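Ketol-acid reductoisomerase (NAD(+)) (uncultured archaeon GZfos26G2, PDB 4XDY) catalyses the magnesium-dependent alkyl migration and NADH-dependent reduction of 2-acetolactate to 2,3-dihydroxy-isovalerate, a step of branched-chain amino acid biosynthesis. Local coordinates at residues V9-I19 against E164-M172; L207-L218 against A228-M236. All blocks are in the same frame, centred on the assembly; numbering follows the deposited sequence.

Contact 1: residues V9-I19 against E164-M172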
loop_
_atom_site.group_PDB
_atom_site.type_symbol
_atom_site.label_atom_id
_atom_site.label_comp_id
_atom_site.label_asym_id
_atom_site.label_seq_id
_atom_site.Cartn_x
_atom_site.Cartn_y
_atom_site.Cartn_z
ATOM N N VAL A 9 9.852 -4.990 -28.055
ATOM C CA VAL A 9 11.291 -4.815 -27.795
ATOM C C VAL A 9 12.042 -6.097 -28.117
ATOM O O VAL A 9 11.626 -7.149 -27.744
ATOM C CB VAL A 9 11.587 -4.521 -26.257
ATOM C CG1 VAL A 9 13.110 -4.518 -25.966
ATOM C CG2 VAL A 9 10.864 -3.231 -25.828
ATOM N N ASP A 10 13.189 -5.955 -28.723
ATOM C CA ASP A 10 14.037 -7.116 -29.028
ATOM C C ASP A 10 15.234 -7.023 -28.104
ATOM O O ASP A 10 15.933 -6.017 -28.211
ATOM C CB ASP A 10 14.542 -6.883 -30.461
ATOM C CG ASP A 10 15.494 -7.983 -30.958
ATOM O OD1 ASP A 10 15.633 -9.035 -30.278
ATOM O OD2 ASP A 10 16.032 -7.741 -32.092
ATOM N N ASP A 11 15.493 -8.040 -27.292
ATOM C CA ASP A 11 16.676 -8.036 -26.409
ATOM C C ASP A 11 17.911 -8.757 -26.891
ATOM O O ASP A 11 18.864 -8.841 -26.157
ATOM C CB ASP A 11 16.330 -8.500 -25.023
ATOM C CG ASP A 11 15.811 -9.913 -25.001
ATOM O OD1 ASP A 11 16.221 -10.700 -25.862
ATOM O OD2 ASP A 11 15.021 -10.234 -24.102
ATOM N N SER A 12 17.952 -9.163 -28.153
ATOM C CA SER A 12 19.059 -9.968 -28.636
ATOM C C SER A 12 20.387 -9.248 -28.704
ATOM O O SER A 12 21.412 -9.895 -28.585
ATOM C CB SER A 12 18.690 -10.577 -30.016
ATOM O OG SER A 12 18.391 -9.593 -30.945
ATOM N N ILE A 13 20.423 -7.911 -28.815
ATOM C CA ILE A 13 21.675 -7.208 -28.724
ATOM C C ILE A 13 22.582 -7.574 -27.484
ATOM O O ILE A 13 23.819 -7.469 -27.538
ATOM C CB ILE A 13 21.536 -5.683 -28.840
ATOM C CG1 ILE A 13 22.894 -5.077 -29.182
ATOM C CG2 ILE A 13 20.965 -5.044 -27.541
ATOM C CD1 ILE A 13 22.827 -3.642 -29.591
ATOM N N LEU A 14 21.935 -7.908 -26.372
ATOM C CA LEU A 14 22.658 -8.219 -25.105
ATOM C C LEU A 14 23.357 -9.571 -25.129
ATOM O O LEU A 14 24.222 -9.825 -24.273
ATOM C CB LEU A 14 21.709 -8.178 -23.919
ATOM C CG LEU A 14 21.085 -6.822 -23.624
ATOM C CD1 LEU A 14 20.287 -6.913 -22.326
ATOM C CD2 LEU A 14 22.131 -5.735 -23.532
ATOM N N ARG A 15 22.982 -10.412 -26.093
ATOM C CA ARG A 15 23.687 -11.687 -26.382
ATOM C C ARG A 15 25.212 -11.605 -26.320
ATOM O O ARG A 15 25.851 -12.442 -25.781
ATOM C CB ARG A 15 23.273 -12.221 -27.773
ATOM N N ASP A 16 25.853 -10.627 -26.870
ATOM C CA ASP A 16 27.326 -10.669 -26.727
ATOM C C ASP A 16 27.774 -9.390 -26.002
ATOM O O ASP A 16 28.743 -8.717 -26.383
ATOM C CB ASP A 16 27.965 -10.797 -28.091
ATOM C CG ASP A 16 27.199 -10.022 -29.121
ATOM O OD1 ASP A 16 26.626 -8.967 -28.733
ATOM O OD2 ASP A 16 27.101 -10.490 -30.272
ATOM N N LYS A 17 27.040 -9.029 -24.959
ATOM C CA LYS A 17 27.482 -7.897 -24.190
ATOM C C LYS A 17 27.583 -8.354 -22.735
ATOM O O LYS A 17 26.798 -9.180 -22.273
ATOM C CB LYS A 17 26.531 -6.724 -24.374
ATOM C CG LYS A 17 26.929 -5.909 -25.572
ATOM C CD LYS A 17 25.955 -4.831 -25.880
ATOM C CE LYS A 17 26.317 -4.157 -27.192
ATOM N NZ LYS A 17 27.436 -3.204 -27.106
ATOM N N THR A 18 28.585 -7.817 -22.077
ATOM C CA THR A 18 28.744 -7.967 -20.636
ATOM C C THR A 18 28.294 -6.646 -19.957
ATOM O O THR A 18 28.708 -5.543 -20.366
ATOM C CB THR A 18 30.220 -8.233 -20.341
ATOM O OG1 THR A 18 30.532 -9.520 -20.900
ATOM C CG2 THR A 18 30.493 -8.232 -18.823
ATOM N N ILE A 19 27.478 -6.821 -18.949
ATOM C CA ILE A 19 27.020 -5.696 -18.108
ATOM C C ILE A 19 27.806 -5.733 -16.790
ATOM O O ILE A 19 27.715 -6.752 -16.030
ATOM C CB ILE A 19 25.523 -5.830 -17.728
ATOM C CG1 ILE A 19 24.616 -6.261 -18.896
ATOM C CG2 ILE A 19 25.062 -4.546 -16.949
ATOM C CD1 ILE A 19 24.670 -5.325 -20.008
ATOM N N GLU A 164 23.543 2.573 -31.031
ATOM C CA GLU A 164 22.829 1.474 -30.455
ATOM C C GLU A 164 22.396 1.760 -28.957
ATOM O O GLU A 164 21.891 0.836 -28.302
ATOM C CB GLU A 164 23.729 0.272 -30.397
ATOM C CG GLU A 164 24.107 -0.226 -31.818
ATOM C CD GLU A 164 24.959 -1.496 -31.799
ATOM O OE1 GLU A 164 25.746 -1.716 -30.885
ATOM O OE2 GLU A 164 24.827 -2.316 -32.743
ATOM N N ALA A 165 22.513 3.006 -28.523
ATOM C CA ALA A 165 22.220 3.322 -27.094
ATOM C C ALA A 165 20.808 2.937 -26.713
ATOM O O ALA A 165 20.581 2.225 -25.707
ATOM C CB ALA A 165 22.441 4.777 -26.879
ATOM N N ARG A 166 19.849 3.325 -27.542
ATOM C CA ARG A 166 18.448 3.039 -27.253
ATOM C C ARG A 166 18.173 1.551 -27.253
ATOM O O ARG A 166 17.419 1.011 -26.453
ATOM C CB ARG A 166 17.513 3.807 -28.225
ATOM C CG ARG A 166 16.029 3.411 -28.149
ATOM C CD ARG A 166 15.163 4.364 -29.073
ATOM N NE ARG A 166 13.719 4.110 -29.005
ATOM C CZ ARG A 166 13.065 3.166 -29.652
ATOM N NH1 ARG A 166 13.677 2.386 -30.535
ATOM N NH2 ARG A 166 11.747 3.046 -29.431
ATOM N N GLU A 167 18.691 0.870 -28.266
ATOM C CA GLU A 167 18.473 -0.534 -28.389
ATOM C C GLU A 167 18.969 -1.322 -27.147
ATOM O O GLU A 167 18.304 -2.218 -26.656
ATOM C CB GLU A 167 19.211 -1.078 -29.654
ATOM C CG GLU A 167 18.768 -2.479 -29.930
ATOM C CD GLU A 167 19.425 -3.071 -31.208
ATOM O OE1 GLU A 167 20.270 -2.389 -31.812
ATOM O OE2 GLU A 167 19.117 -4.252 -31.443
ATOM N N VAL A 168 20.147 -0.955 -26.675
ATOM C CA VAL A 168 20.765 -1.559 -25.482
ATOM C C VAL A 168 19.917 -1.273 -24.238
ATOM O O VAL A 168 19.577 -2.202 -23.521
ATOM C CB VAL A 168 22.173 -1.039 -25.275
ATOM C CG1 VAL A 168 22.722 -1.498 -23.919
ATOM C CG2 VAL A 168 23.037 -1.535 -26.433
ATOM N N ALA A 169 19.531 -0.023 -24.069
ATOM C CA ALA A 169 18.684 0.376 -22.882
ATOM C C ALA A 169 17.383 -0.384 -22.891
ATOM O O ALA A 169 17.016 -1.062 -21.929
ATOM C CB ALA A 169 18.521 1.896 -22.827
ATOM N N LEU A 170 16.673 -0.414 -24.041
ATOM C CA LEU A 170 15.402 -1.109 -24.064
ATOM C C LEU A 170 15.590 -2.607 -23.811
ATOM O O LEU A 170 14.758 -3.273 -23.169
ATOM C CB LEU A 170 14.617 -0.852 -25.380
ATOM C CG LEU A 170 14.130 0.573 -25.594
ATOM C CD1 LEU A 170 13.616 0.723 -27.015
ATOM C CD2 LEU A 170 12.971 0.965 -24.671
ATOM N N ALA A 171 16.673 -3.134 -24.384
ATOM C CA ALA A 171 16.941 -4.561 -24.321
ATOM C C ALA A 171 17.113 -4.947 -22.853
ATOM O O ALA A 171 16.609 -5.968 -22.405
ATOM C CB ALA A 171 18.169 -4.903 -25.098
ATOM N N MET A 172 17.828 -4.095 -22.130
ATOM C CA MET A 172 18.046 -4.338 -20.681
ATOM C C MET A 172 16.702 -4.458 -19.948
ATOM O O MET A 172 16.507 -5.360 -19.118
ATOM C CB MET A 172 18.953 -3.236 -20.108
ATOM C CG MET A 172 20.392 -3.366 -20.416
ATOM S SD MET A 172 21.341 -1.966 -19.872
ATOM C CE MET A 172 21.346 -2.282 -18.069
HETATM O O HOH W 1 18.300 -6.178 -29.549
HETATM O O HOH W 2 16.065 -3.270 -27.690
HETATM O O HOH W 3 26.780 -0.734 -28.606
#
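Asp11 and Ala171 bring the two backbones to a CA–CA distance of 4.1 Å, where a short 3-10 turn around Ile13 and the loop before it pass over the helix of residues 165-172. No direct hydrogen bond joins them, and the contact rests on apolar packing and three bridging waters. Ala171 is the hub: its CB meets Ile13 CG2 at 3.7 Å and Leu14 CG at 3.8 Å. Ile13 has CG1 anti to the backbone N (chi1 -162°), which carries CD1 out over the helix start, 3.8 Å from Val168 CG2 and close to the carboxylates of Glu164 and Glu167. Leu14 CD1 lies against Met172 CG, and Val9 CG1 rests on the Leu170 carbonyl oxygen, 3.5 Å away. Glu167 works in two ways. Its extended chain crosses Ile13, while OE2 accepts from a water, 2.8 Å off, that also donates to Asp10 O and accepts from Ile13 N. A second water donates to both Asp10 O and Glu167 O. A leucine in place of Glu167 would probably leave the first of these waters without its carboxylate acceptor and weaken the link to the 3-10 turn. At the other end Lys17 NZ is 4.4 Å from Glu164 OE1, too far for a salt bridge, and a water spans the gap. Asp10 OD1 accepts from the backbone N of Ser12, an Asx turn, and also from Ser12 OG. Ile19 and Met172 both touch strand 80-83. The loop and 3-10 turn leading into strand 18-22 of the Rossmann fold thus pack on helix 165-175.

Contact 2: residues L207-L218 against A228-M236. With HIO (N-hydroxy-N-isopropyloxamic acid), chain I.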
loop_
_atom_site.group_PDB
_atom_site.type_symbol
_atom_site.label_atom_id
_atom_site.label_comp_id
_atom_site.label_asym_id
_atom_site.label_seq_id
_atom_site.Cartn_x
_atom_site.Cartn_y
_atom_site.Cartn_z
ATOM N N LEU A 207 3.319 9.365 2.098
ATOM C CA LEU A 207 2.767 8.157 2.703
ATOM C C LEU A 207 3.118 8.069 4.213
ATOM O O LEU A 207 2.242 7.883 5.036
ATOM C CB LEU A 207 3.300 6.926 2.012
ATOM C CG LEU A 207 3.028 5.575 2.728
ATOM C CD1 LEU A 207 1.523 5.281 2.692
ATOM C CD2 LEU A 207 3.782 4.446 2.047
ATOM N N VAL A 208 4.386 8.274 4.543
ATOM C CA VAL A 208 4.831 8.059 5.928
ATOM C C VAL A 208 4.266 9.168 6.825
ATOM O O VAL A 208 3.760 8.873 7.922
ATOM C CB VAL A 208 6.369 7.948 5.987
ATOM C CG1 VAL A 208 6.820 8.039 7.447
ATOM C CG2 VAL A 208 6.790 6.642 5.276
ATOM N N GLU A 209 4.230 10.395 6.341
ATOM C CA GLU A 209 3.650 11.509 7.109
ATOM C C GLU A 209 2.149 11.374 7.254
ATOM O O GLU A 209 1.618 11.687 8.322
ATOM C CB GLU A 209 4.031 12.848 6.527
ATOM C CG GLU A 209 5.529 13.052 6.557
ATOM C CD GLU A 209 6.136 13.259 7.982
ATOM O OE1 GLU A 209 5.362 13.400 8.965
ATOM O OE2 GLU A 209 7.383 13.280 8.091
ATOM N N LEU A 210 1.491 10.800 6.230
ATOM C CA LEU A 210 0.064 10.522 6.361
ATOM C C LEU A 210 -0.214 9.474 7.468
ATOM O O LEU A 210 -1.038 9.738 8.397
ATOM C CB LEU A 210 -0.554 10.103 5.059
ATOM C CG LEU A 210 -2.031 9.720 5.069
ATOM C CD1 LEU A 210 -2.919 10.903 5.268
ATOM C CD2 LEU A 210 -2.364 8.987 3.795
ATOM N N MET A 211 0.424 8.331 7.372
ATOM C CA MET A 211 0.246 7.319 8.393
ATOM C C MET A 211 0.679 7.792 9.796
ATOM O O MET A 211 -0.049 7.520 10.767
ATOM C CB MET A 211 1.018 6.085 7.998
ATOM C CG MET A 211 0.394 5.358 6.824
ATOM S SD MET A 211 1.189 3.749 6.469
ATOM C CE MET A 211 2.831 4.347 6.357
ATOM N N ARG A 212 1.816 8.506 9.882
ATOM C CA ARG A 212 2.317 8.940 11.185
ATOM C C ARG A 212 1.393 9.935 11.845
ATOM O O ARG A 212 1.105 9.849 13.060
ATOM C CB ARG A 212 3.732 9.559 11.089
ATOM C CG ARG A 212 4.030 10.584 12.213
ATOM C CD ARG A 212 5.454 11.079 12.257
ATOM N NE ARG A 212 5.519 12.342 11.590
ATOM C CZ ARG A 212 5.411 13.481 12.216
ATOM N NH1 ARG A 212 5.260 13.536 13.522
ATOM N NH2 ARG A 212 5.476 14.554 11.543
ATOM N N ASN A 213 0.924 10.906 11.084
ATOM C CA ASN A 213 0.013 11.881 11.643
ATOM C C ASN A 213 -1.314 11.253 12.046
ATOM O O ASN A 213 -1.831 11.548 13.164
ATOM C CB ASN A 213 -0.216 13.093 10.696
ATOM C CG ASN A 213 0.889 14.096 10.792
ATOM O OD1 ASN A 213 0.883 14.926 11.677
ATOM N ND2 ASN A 213 1.862 14.035 9.850
ATOM N N GLY A 214 -1.858 10.336 11.229
ATOM C CA GLY A 214 -3.051 9.609 11.678
ATOM C C GLY A 214 -2.863 8.839 12.974
ATOM O O GLY A 214 -3.730 8.883 13.898
ATOM N N PHE A 215 -1.753 8.140 13.063
ATOM C CA PHE A 215 -1.427 7.299 14.212
ATOM C C PHE A 215 -1.341 8.220 15.460
ATOM O O PHE A 215 -1.927 7.927 16.501
ATOM C CB PHE A 215 -0.087 6.625 13.965
ATOM C CG PHE A 215 0.416 5.792 15.131
ATOM C CD1 PHE A 215 1.154 6.413 16.162
ATOM C CD2 PHE A 215 0.266 4.420 15.163
ATOM C CE1 PHE A 215 1.668 5.676 17.195
ATOM C CE2 PHE A 215 0.770 3.670 16.243
ATOM C CZ PHE A 215 1.451 4.314 17.235
ATOM N N GLU A 216 -0.628 9.343 15.331
ATOM C CA GLU A 216 -0.495 10.292 16.437
ATOM C C GLU A 216 -1.839 10.871 16.921
ATOM O O GLU A 216 -2.107 11.041 18.090
ATOM C CB GLU A 216 0.476 11.403 16.095
ATOM C CG GLU A 216 1.924 10.942 15.980
ATOM C CD GLU A 216 2.907 12.097 15.663
ATOM O OE1 GLU A 216 2.439 13.232 15.535
ATOM O OE2 GLU A 216 4.097 11.808 15.452
ATOM N N VAL A 217 -2.677 11.245 15.984
ATOM C CA VAL A 217 -3.988 11.713 16.317
ATOM C C VAL A 217 -4.782 10.735 17.164
ATOM O O VAL A 217 -5.386 11.143 18.229
ATOM C CB VAL A 217 -4.743 12.236 15.072
ATOM C CG1 VAL A 217 -6.232 12.467 15.429
ATOM C CG2 VAL A 217 -4.065 13.481 14.486
ATOM N N LEU A 218 -4.823 9.475 16.758
ATOM C CA LEU A 218 -5.477 8.459 17.565
ATOM C C LEU A 218 -4.862 8.316 18.967
ATOM O O LEU A 218 -5.596 8.297 19.961
ATOM C CB LEU A 218 -5.501 7.152 16.811
ATOM C CG LEU A 218 -6.537 7.161 15.622
ATOM C CD1 LEU A 218 -6.351 5.820 14.903
ATOM C CD2 LEU A 218 -7.942 7.242 16.130
ATOM N N ALA A 228 -4.146 2.011 16.780
ATOM C CA ALA A 228 -3.681 2.964 15.816
ATOM C C ALA A 228 -2.796 2.359 14.804
ATOM O O ALA A 228 -2.902 2.632 13.618
ATOM C CB ALA A 228 -3.021 4.141 16.497
ATOM N N TYR A 229 -1.930 1.421 15.208
ATOM C CA TYR A 229 -1.148 0.660 14.215
ATOM C C TYR A 229 -1.903 -0.192 13.224
ATOM O O TYR A 229 -1.634 -0.139 12.038
ATOM C CB TYR A 229 -0.020 -0.201 14.927
ATOM C CG TYR A 229 0.809 -0.926 13.896
ATOM C CD1 TYR A 229 0.556 -2.213 13.519
ATOM C CD2 TYR A 229 1.959 -0.365 13.420
ATOM C CE1 TYR A 229 1.276 -2.845 12.512
ATOM C CE2 TYR A 229 2.702 -0.970 12.465
ATOM C CZ TYR A 229 2.389 -2.182 12.017
ATOM O OH TYR A 229 3.177 -2.742 11.052
ATOM N N PHE A 230 -2.863 -0.991 13.696
ATOM C CA PHE A 230 -3.591 -1.852 12.840
ATOM C C PHE A 230 -4.436 -0.985 11.866
ATOM O O PHE A 230 -4.573 -1.297 10.696
ATOM C CB PHE A 230 -4.519 -2.708 13.625
ATOM C CG PHE A 230 -3.829 -3.885 14.372
ATOM C CD1 PHE A 230 -2.771 -4.581 13.776
ATOM C CD2 PHE A 230 -4.264 -4.281 15.579
ATOM C CE1 PHE A 230 -2.166 -5.696 14.407
ATOM C CE2 PHE A 230 -3.662 -5.350 16.256
ATOM C CZ PHE A 230 -2.639 -6.035 15.647
ATOM N N GLU A 231 -5.021 0.072 12.388
ATOM C CA GLU A 231 -5.881 0.956 11.568
ATOM C C GLU A 231 -5.077 1.734 10.544
ATOM O O GLU A 231 -5.538 1.880 9.427
ATOM C CB GLU A 231 -6.634 1.938 12.442
ATOM C CG GLU A 231 -7.598 2.839 11.714
ATOM C CD GLU A 231 -8.804 2.132 11.178
ATOM O OE1 GLU A 231 -9.301 1.169 11.778
ATOM O OE2 GLU A 231 -9.294 2.502 10.086
ATOM N N CYS A 232 -3.971 2.384 10.930
ATOM C CA CYS A 232 -3.300 3.359 10.076
ATOM C C CYS A 232 -2.158 2.777 9.253
ATOM O O CYS A 232 -1.760 3.376 8.287
ATOM C CB CYS A 232 -2.772 4.527 10.904
ATOM S SG CYS A 232 -3.989 5.522 11.768
ATOM N N VAL A 233 -1.589 1.656 9.691
ATOM C CA VAL A 233 -0.429 1.070 9.003
ATOM C C VAL A 233 -0.684 -0.321 8.475
ATOM O O VAL A 233 -0.591 -0.516 7.253
ATOM C CB VAL A 233 0.820 1.054 9.944
ATOM C CG1 VAL A 233 2.039 0.534 9.186
ATOM C CG2 VAL A 233 1.077 2.449 10.515
ATOM N N HIS A 234 -1.040 -1.303 9.313
ATOM C CA HIS A 234 -1.212 -2.647 8.811
ATOM C C HIS A 234 -2.312 -2.722 7.717
ATOM O O HIS A 234 -2.114 -3.319 6.692
ATOM C CB HIS A 234 -1.563 -3.606 9.950
ATOM C CG HIS A 234 -1.574 -5.022 9.565
ATOM N ND1 HIS A 234 -0.415 -5.798 9.577
ATOM C CD2 HIS A 234 -2.566 -5.835 9.113
ATOM C CE1 HIS A 234 -0.702 -6.995 9.094
ATOM N NE2 HIS A 234 -2.000 -7.085 8.906
ATOM N N GLU A 235 -3.417 -2.017 7.905
ATOM C CA GLU A 235 -4.513 -2.091 6.925
ATOM C C GLU A 235 -4.203 -1.336 5.638
ATOM O O GLU A 235 -4.746 -1.640 4.577
ATOM C CB GLU A 235 -5.798 -1.595 7.553
ATOM C CG GLU A 235 -7.011 -1.994 6.710
ATOM C CD GLU A 235 -8.330 -1.724 7.369
ATOM O OE1 GLU A 235 -8.419 -1.408 8.564
ATOM O OE2 GLU A 235 -9.365 -1.845 6.605
ATOM N N MET A 236 -3.252 -0.419 5.672
ATOM C CA MET A 236 -2.937 0.345 4.463
ATOM C C MET A 236 -2.511 -0.534 3.311
ATOM O O MET A 236 -2.891 -0.305 2.133
ATOM C CB MET A 236 -1.865 1.338 4.765
ATOM C CG MET A 236 -1.460 2.283 3.646
ATOM S SD MET A 236 -2.815 3.450 3.199
ATOM C CE MET A 236 -2.410 4.718 4.337
HETATM C C1 HIO I . -14.991 -0.057 5.952
HETATM O O11 HIO I . -15.891 0.510 6.527
HETATM O O12 HIO I . -15.038 -0.620 4.868
HETATM C C2 HIO I . -13.747 -0.233 6.800
HETATM O O2 HIO I . -13.884 -0.162 8.045
HETATM N N3 HIO I . -12.562 -0.503 6.337
HETATM O O3 HIO I . -11.632 -1.035 7.392
HETATM C C4 HIO I . -12.128 -0.383 4.959
HETATM C C41 HIO I . -10.902 0.529 4.769
HETATM C C42 HIO I . -11.869 -1.820 4.522
#
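The ring of Phe215 meets the opposing helix obliquely, with CD2 3.6 Å from Ala228 CB and CE2 near the backbone N of Tyr229. The two segments form an antiparallel helix pair of the all-helical, knotted C-terminal domain, their axes 9.1 Å apart at closest approach and 163° between directions. The Tyr229 ring carries Val233 CB on one face, 3.7 Å above its plane and toward the rim, and its OH is hydrogen-bonded to Arg326 NH1. At the edge of the Arg212 guanidinium, NE and NH2 grip Glu209 OE1 side-on, while NH1 reaches Glu216 OE2 somewhat out of plane; this salt-bridge network runs along helix 207-218 itself. Cys232 is a knob into a hole made by Met211, Gly214, Phe215 and Leu218. With SG anti to its own carbonyl carbon (chi1 -63°), the sulfur settles 3.7 Å from Gly214 C, where the missing side chain of the glycine lets it approach. Leu218 flanks it, CD1 on the sulfur and CB on Ala228 CB. At the other end Met211 crosses Met236, whose CE lies 3.8 Å from Met211 CG and also nears Leu207 and Leu210. The helix widens into a pi-type turn at 230-234, where Tyr229 O accepts from both Val233 N and His234 N. Glu231's carboxylate turns away from helix 207-218, and Glu235 OE2 lies 2.5 Å from O3 of bound N-hydroxy-N-isopropyloxamic acid; both are predicted ligands of the second magnesium ion. Buried against Met211 CG at 3.3 Å, the carbonyl oxygen of Cys232 has no hydrogen-bonding partner.

Contact 1 joins residues far apart in sequence within the Rossmann domain, whereas contact 2 pairs neighbouring helices of the knotted domain. Their centres lie 44 Å apart on opposite sides of the chain's centre, and they share no helix or strand. Contact 1 is partly buried, and its apolar centre is fringed by carboxylates and bridging waters, with no touch from the second subunit. Contact 2 is wholly buried, and no direct hydrogen bond crosses between its segments either; aliphatic side chains, two methionines, a cysteine and a phenylalanine pack in it. The second subunit reaches its helices, including a salt bridge from Lys276 of that subunit to Glu216, and one helix also carries Glu235 to the ligand.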